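Long-range contact in 6-carboxyhexanoate--CoA ligase (Aquifex aeolicus, PDB 5TVA), which belongs to the acyl-CoA ligase class of enzymes and is modelled here with adenosine monophosphate and coenzyme A bound: residues 166-179 and 217-231. Numbering follows the deposited sequence.
Sequences LTFKNLFCGVVAEL and YFVSRKELSEIIECL. With AMP (adenosine monophosphate), chain C.
Lys169 NZ is held by carbonyls in the last turns of helix 224-233: it donates to Cys230 O at 2.7 Å, lying in that carbonyl's plane, and more weakly to Leu231 O, while Ile137 O and Lys234 O also bond to it. One segment runs from helix to strand and the other from strand to helix; strands 177-179 and 217-219 are antiparallel neighbours in a mixed sheet, and helices 166-173 and 224-231 run roughly antiparallel, at 147°. One turn beyond Lys169, a disulfide ties the helices, Cys173 SG to Cys230 SG, just before Gly174, which leaves helical geometry with positive phi in a Schellman motif. From there the chain enters the sheet through a classic beta bulge, Val176 and Ala177 both facing Phe218: Val176 N donates to Phe218 O at 2.7 Å, and Phe218 N to Ala177 O at 2.8 Å. Between helices and strands, Val175 CG2 packs on Val219 CG1 at 3.7 Å and reaches Ile227 CG2.

Toward the AMP pocket, Asn170 and Tyr217 cross nearly at right angles, amide and ring planes 58° apart, with Thr136 OG1 bonding to both Asn170 OD1 and Tyr217 OH. Extended from a CG anti to the backbone N (chi1 179°), Glu178 runs alongside the same ring; its OE2 bonds to Tyr191 OH. Tyr217 OH lies 3.1 Å from AMP C2, and Leu166 CD2 lies 3.8 Å from AMP N6.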
ATOM      1  N   LEU A 166      -2.645   1.559  -4.743  1.00 34.60           N
ATOM      2  CA  LEU A 166      -2.386   0.332  -3.993  1.00 37.68           C
ATOM      3  C   LEU A 166      -3.551  -0.030  -3.058  1.00 41.01           C
ATOM      4  O   LEU A 166      -3.966  -1.196  -3.011  1.00 37.27           O
ATOM      5  CB  LEU A 166      -1.076   0.496  -3.216  1.00 36.25           C
ATOM      6  CG  LEU A 166      -0.328  -0.489  -2.289  1.00 42.26           C
ATOM      7  CD1 LEU A 166      -1.085  -1.693  -1.865  1.00 35.89           C
ATOM      8  CD2 LEU A 166       1.009  -0.919  -2.888  1.00 44.49           C
ATOM      9  N   THR A 167      -4.066   0.935  -2.269  1.00 36.30           N
ATOM     10  CA  THR A 167      -5.228   0.647  -1.424  1.00 36.73           C
ATOM     11  C   THR A 167      -6.430   0.280  -2.240  1.00 39.06           C
ATOM     12  O   THR A 167      -7.275  -0.504  -1.792  1.00 36.52           O
ATOM     13  CB  THR A 167      -5.696   1.824  -0.576  1.00 42.92           C
ATOM     14  OG1 THR A 167      -5.342   3.092  -1.169  1.00 46.13           O
ATOM     15  CG2 THR A 167      -5.289   1.681   0.790  1.00 41.43           C
ATOM     16  N   PHE A 168      -6.617   0.956  -3.366  1.00 35.10           N
ATOM     17  CA  PHE A 168      -7.862   0.700  -4.048  1.00 36.13           C
ATOM     18  C   PHE A 168      -7.891  -0.730  -4.547  1.00 38.81           C
ATOM     19  O   PHE A 168      -8.943  -1.379  -4.483  1.00 36.67           O
ATOM     20  CB  PHE A 168      -8.102   1.689  -5.177  1.00 32.46           C
ATOM     21  CG  PHE A 168      -9.469   1.566  -5.742  1.00 37.33           C
ATOM     22  CD1 PHE A 168     -10.562   2.007  -5.012  1.00 42.95           C
ATOM     23  CD2 PHE A 168      -9.681   0.932  -6.960  1.00 36.81           C
ATOM     24  CE1 PHE A 168     -11.852   1.860  -5.504  1.00 46.09           C
ATOM     25  CE2 PHE A 168     -10.961   0.782  -7.453  1.00 42.79           C
ATOM     26  CZ  PHE A 168     -12.050   1.248  -6.729  1.00 43.52           C
ATOM     27  N   LYS A 169      -6.732  -1.251  -4.988  1.00 36.42           N
ATOM     28  CA  LYS A 169      -6.658  -2.659  -5.351  1.00 39.84           C
ATOM     29  C   LYS A 169      -6.945  -3.548  -4.149  1.00 37.64           C
ATOM     30  O   LYS A 169      -7.705  -4.512  -4.263  1.00 36.89           O
ATOM     31  CB  LYS A 169      -5.296  -3.006  -5.955  1.00 36.33           C
ATOM     32  CG  LYS A 169      -5.395  -4.128  -7.017  1.00 33.21           C
ATOM     33  CD  LYS A 169      -4.477  -5.312  -6.731  1.00 31.92           C
ATOM     34  CE  LYS A 169      -4.568  -6.328  -7.856  1.00 33.69           C
ATOM     35  NZ  LYS A 169      -3.612  -7.461  -7.690  1.00 33.04           N
ATOM     36  N   ASN A 170      -6.337  -3.242  -2.994  1.00 34.51           N
ATOM     37  CA  ASN A 170      -6.590  -4.018  -1.784  1.00 37.68           C
ATOM     38  C   ASN A 170      -8.086  -4.107  -1.502  1.00 39.18           C
ATOM     39  O   ASN A 170      -8.639  -5.202  -1.365  1.00 36.42           O
ATOM     40  CB  ASN A 170      -5.857  -3.406  -0.588  1.00 36.18           C
ATOM     41  CG  ASN A 170      -4.350  -3.521  -0.708  1.00 37.73           C
ATOM     42  OD1 ASN A 170      -3.844  -4.273  -1.534  1.00 35.31           O
ATOM     43  ND2 ASN A 170      -3.623  -2.767   0.117  1.00 37.24           N
ATOM     44  N   LEU A 171      -8.763  -2.958  -1.467  1.00 37.66           N
ATOM     45  CA  LEU A 171     -10.202  -2.945  -1.213  1.00 41.71           C
ATOM     46  C   LEU A 171     -10.975  -3.664  -2.313  1.00 40.14           C
ATOM     47  O   LEU A 171     -11.963  -4.348  -2.031  1.00 43.11           O
ATOM     48  CB  LEU A 171     -10.708  -1.510  -1.064  1.00 39.30           C
ATOM     49  CG  LEU A 171     -10.033  -0.704   0.048  1.00 42.07           C
ATOM     50  CD1 LEU A 171     -10.596   0.727   0.098  1.00 38.29           C
ATOM     51  CD2 LEU A 171     -10.178  -1.424   1.391  1.00 42.42           C
ATOM     52  N   PHE A 172     -10.548  -3.525  -3.569  1.00 34.21           N
ATOM     53  CA  PHE A 172     -11.219  -4.257  -4.634  1.00 36.13           C
ATOM     54  C   PHE A 172     -11.040  -5.766  -4.469  1.00 40.64           C
ATOM     55  O   PHE A 172     -11.952  -6.540  -4.790  1.00 38.49           O
ATOM     56  CB  PHE A 172     -10.702  -3.793  -5.994  1.00 35.81           C
ATOM     57  CG  PHE A 172     -11.154  -4.647  -7.135  1.00 39.02           C
ATOM     58  CD1 PHE A 172     -12.399  -4.445  -7.715  1.00 36.50           C
ATOM     59  CD2 PHE A 172     -10.336  -5.670  -7.632  1.00 40.85           C
ATOM     60  CE1 PHE A 172     -12.824  -5.255  -8.776  1.00 42.67           C
ATOM     61  CE2 PHE A 172     -10.760  -6.490  -8.690  1.00 38.34           C
ATOM     62  CZ  PHE A 172     -11.999  -6.277  -9.267  1.00 34.31           C
ATOM     63  N   CYS A 173      -9.882  -6.192  -3.962  1.00 37.84           N
ATOM     64  CA  CYS A 173      -9.570  -7.597  -3.779  1.00 36.14           C
ATOM     65  C   CYS A 173     -10.233  -8.210  -2.551  1.00 41.26           C
ATOM     66  O   CYS A 173     -10.162  -9.432  -2.376  1.00 40.22           O
ATOM     67  CB  CYS A 173      -8.054  -7.765  -3.696  1.00 35.88           C
ATOM     68  SG  CYS A 173      -7.287  -7.777  -5.309  1.00 38.20           S
ATOM     69  N   GLY A 174     -10.885  -7.406  -1.706  1.00 41.44           N
ATOM     70  CA  GLY A 174     -11.603  -7.932  -0.562  1.00 40.45           C
ATOM     71  C   GLY A 174     -10.993  -7.626   0.781  1.00 39.64           C
ATOM     72  O   GLY A 174     -11.508  -8.103   1.796  1.00 41.68           O
ATOM     73  N   VAL A 175      -9.900  -6.879   0.847  1.00 39.75           N
ATOM     74  CA  VAL A 175      -9.478  -6.380   2.144  1.00 40.44           C
ATOM     75  C   VAL A 175     -10.548  -5.426   2.641  1.00 38.76           C
ATOM     76  O   VAL A 175     -11.040  -4.584   1.885  1.00 35.96           O
ATOM     77  CB  VAL A 175      -8.098  -5.727   2.038  1.00 41.76           C
ATOM     78  CG1 VAL A 175      -7.758  -4.943   3.328  1.00 38.18           C
ATOM     79  CG2 VAL A 175      -7.054  -6.814   1.744  1.00 35.98           C
ATOM     80  N   VAL A 176     -10.975  -5.611   3.891  1.00 39.51           N
ATOM     81  CA  VAL A 176     -12.039  -4.781   4.443  1.00 38.49           C
ATOM     82  C   VAL A 176     -11.519  -3.380   4.729  1.00 40.11           C
ATOM     83  O   VAL A 176     -12.164  -2.376   4.389  1.00 40.94           O
ATOM     84  CB  VAL A 176     -12.626  -5.430   5.714  1.00 43.34           C
ATOM     85  CG1 VAL A 176     -13.684  -4.520   6.332  1.00 40.84           C
ATOM     86  CG2 VAL A 176     -13.219  -6.840   5.404  1.00 35.07           C
ATOM     87  N   ALA A 177     -10.347  -3.291   5.354  1.00 38.82           N
ATOM     88  CA  ALA A 177      -9.781  -2.009   5.764  1.00 41.84           C
ATOM     89  C   ALA A 177      -8.271  -2.151   5.839  1.00 40.64           C
ATOM     90  O   ALA A 177      -7.747  -3.258   5.990  1.00 42.63           O
ATOM     91  CB  ALA A 177     -10.329  -1.547   7.127  1.00 37.38           C
ATOM     92  N   GLU A 178      -7.571  -1.016   5.759  1.00 40.79           N
ATOM     93  CA  GLU A 178      -6.117  -1.014   5.768  1.00 37.66           C
ATOM     94  C   GLU A 178      -5.590   0.054   6.721  1.00 44.92           C
ATOM     95  O   GLU A 178      -6.146   1.156   6.798  1.00 47.35           O
ATOM     96  CB  GLU A 178      -5.577  -0.772   4.359  1.00 35.53           C
ATOM     97  CG  GLU A 178      -4.035  -0.732   4.289  1.00 39.59           C
ATOM     98  CD  GLU A 178      -3.511  -0.491   2.886  1.00 37.89           C
ATOM     99  OE1 GLU A 178      -4.290  -0.624   1.930  1.00 36.78           O
ATOM    100  OE2 GLU A 178      -2.314  -0.185   2.730  1.00 39.48           O
ATOM    101  N   LEU A 179      -4.506  -0.270   7.433  1.00 42.21           N
ATOM    102  CA  LEU A 179      -3.728   0.705   8.190  1.00 44.93           C
ATOM    103  C   LEU A 179      -2.302   0.762   7.646  1.00 43.28           C
ATOM    104  O   LEU A 179      -1.674  -0.274   7.423  1.00 41.40           O
ATOM    105  CB  LEU A 179      -3.705   0.366   9.694  1.00 41.49           C
ATOM    106  CG  LEU A 179      -2.750   1.139  10.619  1.00 42.96           C
ATOM    107  CD1 LEU A 179      -3.186   2.581  10.822  1.00 41.54           C
ATOM    108  CD2 LEU A 179      -2.613   0.457  11.975  1.00 47.25           C
ATOM    109  N   TYR A 217      -3.521  -5.384   6.717  1.00 36.50           N
ATOM    110  CA  TYR A 217      -4.730  -5.604   5.935  1.00 33.27           C
ATOM    111  C   TYR A 217      -5.736  -6.346   6.807  1.00 40.27           C
ATOM    112  O   TYR A 217      -5.431  -7.439   7.315  1.00 38.22           O
ATOM    113  CB  TYR A 217      -4.437  -6.420   4.675  1.00 36.23           C
ATOM    114  CG  TYR A 217      -3.542  -5.797   3.622  1.00 40.40           C
ATOM    115  CD1 TYR A 217      -3.198  -4.442   3.665  1.00 32.98           C
ATOM    116  CD2 TYR A 217      -3.050  -6.569   2.560  1.00 35.89           C
ATOM    117  CE1 TYR A 217      -2.391  -3.882   2.699  1.00 34.93           C
ATOM    118  CE2 TYR A 217      -2.227  -6.009   1.579  1.00 35.82           C
ATOM    119  CZ  TYR A 217      -1.902  -4.656   1.659  1.00 38.29           C
ATOM    120  OH  TYR A 217      -1.096  -4.064   0.697  1.00 35.17           O
ATOM    121  N   PHE A 218      -6.945  -5.788   6.949  1.00 39.56           N
ATOM    122  CA  PHE A 218      -7.996  -6.432   7.743  1.00 43.32           C
ATOM    123  C   PHE A 218      -8.856  -7.285   6.814  1.00 42.97           C
ATOM    124  O   PHE A 218      -9.562  -6.743   5.949  1.00 40.99           O
ATOM    125  CB  PHE A 218      -8.833  -5.392   8.487  1.00 38.76           C
ATOM    126  CG  PHE A 218      -8.039  -4.588   9.488  1.00 46.35           C
ATOM    127  CD1 PHE A 218      -7.822  -5.068  10.767  1.00 47.16           C
ATOM    128  CD2 PHE A 218      -7.473  -3.361   9.130  1.00 46.36           C
ATOM    129  CE1 PHE A 218      -7.074  -4.339  11.677  1.00 44.18           C
ATOM    130  CE2 PHE A 218      -6.727  -2.629  10.041  1.00 41.74           C
ATOM    131  CZ  PHE A 218      -6.538  -3.109  11.308  1.00 46.77           C
ATOM    132  N   VAL A 219      -8.789  -8.617   6.983  1.00 34.71           N
ATOM    133  CA  VAL A 219      -9.434  -9.569   6.079  1.00 41.71           C
ATOM    134  C   VAL A 219     -10.273 -10.584   6.855  1.00 39.23           C
ATOM    135  O   VAL A 219      -9.944 -10.974   7.976  1.00 35.93           O
ATOM    136  CB  VAL A 219      -8.411 -10.340   5.200  1.00 42.84           C
ATOM    137  CG1 VAL A 219      -7.575  -9.391   4.332  1.00 40.87           C
ATOM    138  CG2 VAL A 219      -7.525 -11.232   6.062  1.00 38.62           C
ATOM    139  N   SER A 220     -11.352 -11.037   6.226  1.00 40.15           N
ATOM    140  CA  SER A 220     -12.154 -12.125   6.776  1.00 43.58           C
ATOM    141  C   SER A 220     -11.460 -13.451   6.479  1.00 40.10           C
ATOM    142  O   SER A 220     -11.186 -13.752   5.311  1.00 36.36           O
ATOM    143  CB  SER A 220     -13.552 -12.093   6.172  1.00 42.42           C
ATOM    144  OG  SER A 220     -14.428 -12.934   6.896  1.00 51.56           O
ATOM    145  N   ARG A 221     -11.146 -14.230   7.524  1.00 37.57           N
ATOM    146  CA  ARG A 221     -10.392 -15.460   7.298  1.00 43.05           C
ATOM    147  C   ARG A 221     -11.064 -16.371   6.279  1.00 42.69           C
ATOM    148  O   ARG A 221     -10.373 -17.057   5.521  1.00 41.49           O
ATOM    149  CB  ARG A 221     -10.161 -16.258   8.587  1.00 43.93           C
ATOM    150  CG  ARG A 221      -9.100 -17.334   8.344  1.00 44.74           C
ATOM    151  CD  ARG A 221      -9.166 -18.507   9.288  1.00 55.12           C
ATOM    152  NE  ARG A 221      -8.259 -18.432  10.432  1.00 59.08           N
ATOM    153  CZ  ARG A 221      -7.220 -19.243  10.632  1.00 59.07           C
ATOM    154  NH1 ARG A 221      -6.920 -20.190   9.751  1.00 57.66           N
ATOM    155  NH2 ARG A 221      -6.468 -19.090  11.717  1.00 62.79           N
ATOM    156  N   LYS A 222     -12.393 -16.393   6.233  1.00 39.66           N
ATOM    157  CA  LYS A 222     -13.047 -17.326   5.326  1.00 45.25           C
ATOM    158  C   LYS A 222     -12.742 -17.025   3.867  1.00 45.39           C
ATOM    159  O   LYS A 222     -12.985 -17.887   3.016  1.00 44.23           O
ATOM    160  CB  LYS A 222     -14.562 -17.319   5.564  1.00 39.92           C
ATOM    161  CG  LYS A 222     -15.224 -16.088   5.025  1.00 41.54           C
ATOM    162  CD  LYS A 222     -16.684 -15.972   5.429  1.00 42.74           C
ATOM    163  CE  LYS A 222     -17.053 -14.497   5.513  1.00 43.86           C
ATOM    164  NZ  LYS A 222     -18.414 -14.301   4.949  1.00 54.10           N
ATOM    165  N   GLU A 223     -12.220 -15.835   3.569  1.00 43.92           N
ATOM    166  CA  GLU A 223     -11.897 -15.389   2.218  1.00 40.18           C
ATOM    167  C   GLU A 223     -10.401 -15.263   1.991  1.00 39.61           C
ATOM    168  O   GLU A 223      -9.991 -14.677   0.979  1.00 40.44           O
ATOM    169  CB  GLU A 223     -12.540 -14.027   1.933  1.00 40.87           C
ATOM    170  CG  GLU A 223     -14.059 -13.954   1.968  1.00 45.29           C
ATOM    171  CD  GLU A 223     -14.537 -12.512   2.072  1.00 53.51           C
ATOM    172  OE1 GLU A 223     -15.557 -12.256   2.756  1.00 58.89           O
ATOM    173  OE2 GLU A 223     -13.873 -11.619   1.486  1.00 52.95           O
ATOM    174  N   LEU A 224      -9.577 -15.778   2.914  1.00 38.29           N
ATOM    175  CA  LEU A 224      -8.140 -15.512   2.885  1.00 37.25           C
ATOM    176  C   LEU A 224      -7.512 -15.949   1.568  1.00 40.86           C
ATOM    177  O   LEU A 224      -6.733 -15.202   0.953  1.00 37.40           O
ATOM    178  CB  LEU A 224      -7.456 -16.208   4.064  1.00 35.86           C
ATOM    179  CG  LEU A 224      -5.933 -16.093   4.176  1.00 35.91           C
ATOM    180  CD1 LEU A 224      -5.469 -14.641   4.386  1.00 43.80           C
ATOM    181  CD2 LEU A 224      -5.408 -16.949   5.287  1.00 37.39           C
ATOM    182  N   SER A 225      -7.839 -17.162   1.118  1.00 37.83           N
ATOM    183  CA  SER A 225      -7.186 -17.712  -0.069  1.00 38.01           C
ATOM    184  C   SER A 225      -7.509 -16.905  -1.313  1.00 35.70           C
ATOM    185  O   SER A 225      -6.627 -16.656  -2.137  1.00 34.35           O
ATOM    186  CB  SER A 225      -7.591 -19.173  -0.270  1.00 33.90           C
ATOM    187  OG  SER A 225      -7.020 -19.956   0.764  1.00 38.15           O
ATOM    188  N   GLU A 226      -8.774 -16.536  -1.493  1.00 33.61           N
ATOM    189  CA  GLU A 226      -9.131 -15.748  -2.653  1.00 34.56           C
ATOM    190  C   GLU A 226      -8.501 -14.355  -2.570  1.00 36.44           C
ATOM    191  O   GLU A 226      -8.103 -13.789  -3.591  1.00 33.78           O
ATOM    192  CB  GLU A 226     -10.653 -15.667  -2.783  1.00 33.95           C
ATOM    193  CG  GLU A 226     -11.431 -17.049  -2.763  1.00 44.19           C
ATOM    194  CD  GLU A 226     -11.455 -17.791  -1.400  1.00 48.15           C
ATOM    195  OE1 GLU A 226     -11.266 -19.023  -1.395  1.00 59.21           O
ATOM    196  OE2 GLU A 226     -11.688 -17.179  -0.339  1.00 49.42           O
ATOM    197  N   ILE A 227      -8.370 -13.810  -1.358  1.00 36.22           N
ATOM    198  CA  ILE A 227      -7.808 -12.471  -1.194  1.00 38.43           C
ATOM    199  C   ILE A 227      -6.351 -12.455  -1.609  1.00 37.50           C
ATOM    200  O   ILE A 227      -5.928 -11.587  -2.387  1.00 38.82           O
ATOM    201  CB  ILE A 227      -7.992 -11.965   0.249  1.00 36.65           C
ATOM    202  CG1 ILE A 227      -9.481 -11.658   0.504  1.00 36.62           C
ATOM    203  CG2 ILE A 227      -7.139 -10.714   0.484  1.00 38.04           C
ATOM    204  CD1 ILE A 227      -9.783 -11.298   1.933  1.00 35.81           C
ATOM    205  N   ILE A 228      -5.570 -13.430  -1.119  1.00 35.72           N
ATOM    206  CA  ILE A 228      -4.152 -13.509  -1.464  1.00 35.41           C
ATOM    207  C   ILE A 228      -3.973 -13.686  -2.964  1.00 39.90           C
ATOM    208  O   ILE A 228      -3.140 -13.017  -3.590  1.00 36.52           O
ATOM    209  CB  ILE A 228      -3.461 -14.646  -0.693  1.00 37.82           C
ATOM    210  CG1 ILE A 228      -3.597 -14.442   0.811  1.00 37.26           C
ATOM    211  CG2 ILE A 228      -1.975 -14.736  -1.079  1.00 33.11           C
ATOM    212  CD1 ILE A 228      -2.774 -15.425   1.614  1.00 34.16           C
ATOM    213  N   GLU A 229      -4.745 -14.591  -3.569  1.00 37.32           N
ATOM    214  CA  GLU A 229      -4.674 -14.731  -5.016  1.00 35.94           C
ATOM    215  C   GLU A 229      -4.934 -13.398  -5.710  1.00 37.34           C
ATOM    216  O   GLU A 229      -4.265 -13.062  -6.692  1.00 34.71           O
ATOM    217  CB  GLU A 229      -5.672 -15.780  -5.493  1.00 32.58           C
ATOM    218  CG  GLU A 229      -5.671 -15.958  -6.979  1.00 31.78           C
ATOM    219  CD  GLU A 229      -6.648 -17.040  -7.435  1.00 40.68           C
ATOM    220  OE1 GLU A 229      -7.862 -16.891  -7.195  1.00 39.69           O
ATOM    221  OE2 GLU A 229      -6.198 -18.056  -8.020  1.00 36.06           O
ATOM    222  N   CYS A 230      -5.932 -12.647  -5.242  1.00 35.24           N
ATOM    223  CA  CYS A 230      -6.285 -11.391  -5.897  1.00 36.82           C
ATOM    224  C   CYS A 230      -5.176 -10.363  -5.727  1.00 35.60           C
ATOM    225  O   CYS A 230      -4.759  -9.721  -6.699  1.00 34.35           O
ATOM    226  CB  CYS A 230      -7.603 -10.852  -5.338  1.00 33.53           C
ATOM    227  SG  CYS A 230      -8.243  -9.418  -6.207  1.00 44.78           S
ATOM    228  N   LEU A 231      -4.657 -10.234  -4.503  1.00 31.07           N
ATOM    229  CA  LEU A 231      -3.620  -9.244  -4.240  1.00 35.98           C
ATOM    230  C   LEU A 231      -2.382  -9.496  -5.091  1.00 40.95           C
ATOM    231  O   LEU A 231      -1.712  -8.545  -5.514  1.00 34.71           O
ATOM    232  CB  LEU A 231      -3.244  -9.240  -2.753  1.00 33.32           C
ATOM    233  CG  LEU A 231      -4.307  -8.826  -1.738  1.00 35.76           C
ATOM    234  CD1 LEU A 231      -3.859  -9.166  -0.313  1.00 30.02           C
ATOM    235  CD2 LEU A 231      -4.601  -7.342  -1.887  1.00 37.04           C
TER
HETATM  236  P   AMP C 301       6.244   2.021   1.366  1.00 66.06           P
HETATM  237  O1P AMP C 301       4.856   2.296   0.829  1.00 50.35           O
HETATM  238  O2P AMP C 301       7.145   1.526   0.253  1.00 57.79           O
HETATM  239  O3P AMP C 301       6.840   3.056   2.313  1.00 52.00           O
HETATM  240  O5' AMP C 301       6.099   0.768   2.348  1.00 59.31           O
HETATM  241  C5' AMP C 301       5.563   0.891   3.665  1.00 57.24           C
HETATM  242  C4' AMP C 301       5.525  -0.466   4.332  1.00 59.12           C
HETATM  243  O4' AMP C 301       4.427  -1.233   3.769  1.00 49.83           O
HETATM  244  C3' AMP C 301       6.781  -1.311   4.110  1.00 58.22           C
HETATM  245  O3' AMP C 301       7.729  -1.168   5.153  1.00 70.05           O
HETATM  246  C2' AMP C 301       6.266  -2.734   3.963  1.00 54.72           C
HETATM  247  O2' AMP C 301       6.186  -3.364   5.233  1.00 59.96           O
HETATM  248  C1' AMP C 301       4.850  -2.524   3.419  1.00 54.07           C
HETATM  249  N9  AMP C 301       4.771  -2.653   1.945  1.00 54.11           N
HETATM  250  C8  AMP C 301       5.606  -2.115   1.035  1.00 50.70           C
HETATM  251  N7  AMP C 301       5.238  -2.455  -0.231  1.00 52.61           N
HETATM  252  C5  AMP C 301       4.141  -3.232  -0.157  1.00 49.36           C
HETATM  253  C6  AMP C 301       3.219  -3.911  -1.106  1.00 42.30           C
HETATM  254  N6  AMP C 301       3.397  -3.860  -2.445  1.00 35.01           N
HETATM  255  N1  AMP C 301       2.180  -4.617  -0.579  1.00 43.23           N
HETATM  256  C2  AMP C 301       1.981  -4.704   0.744  1.00 40.57           C
HETATM  257  N3  AMP C 301       2.772  -4.110   1.653  1.00 44.70           N
HETATM  258  C4  AMP C 301       3.842  -3.365   1.283  1.00 53.94           C
HETATM  259  O   HOH W   1     -12.084 -10.079   3.739  1.00 42.27           O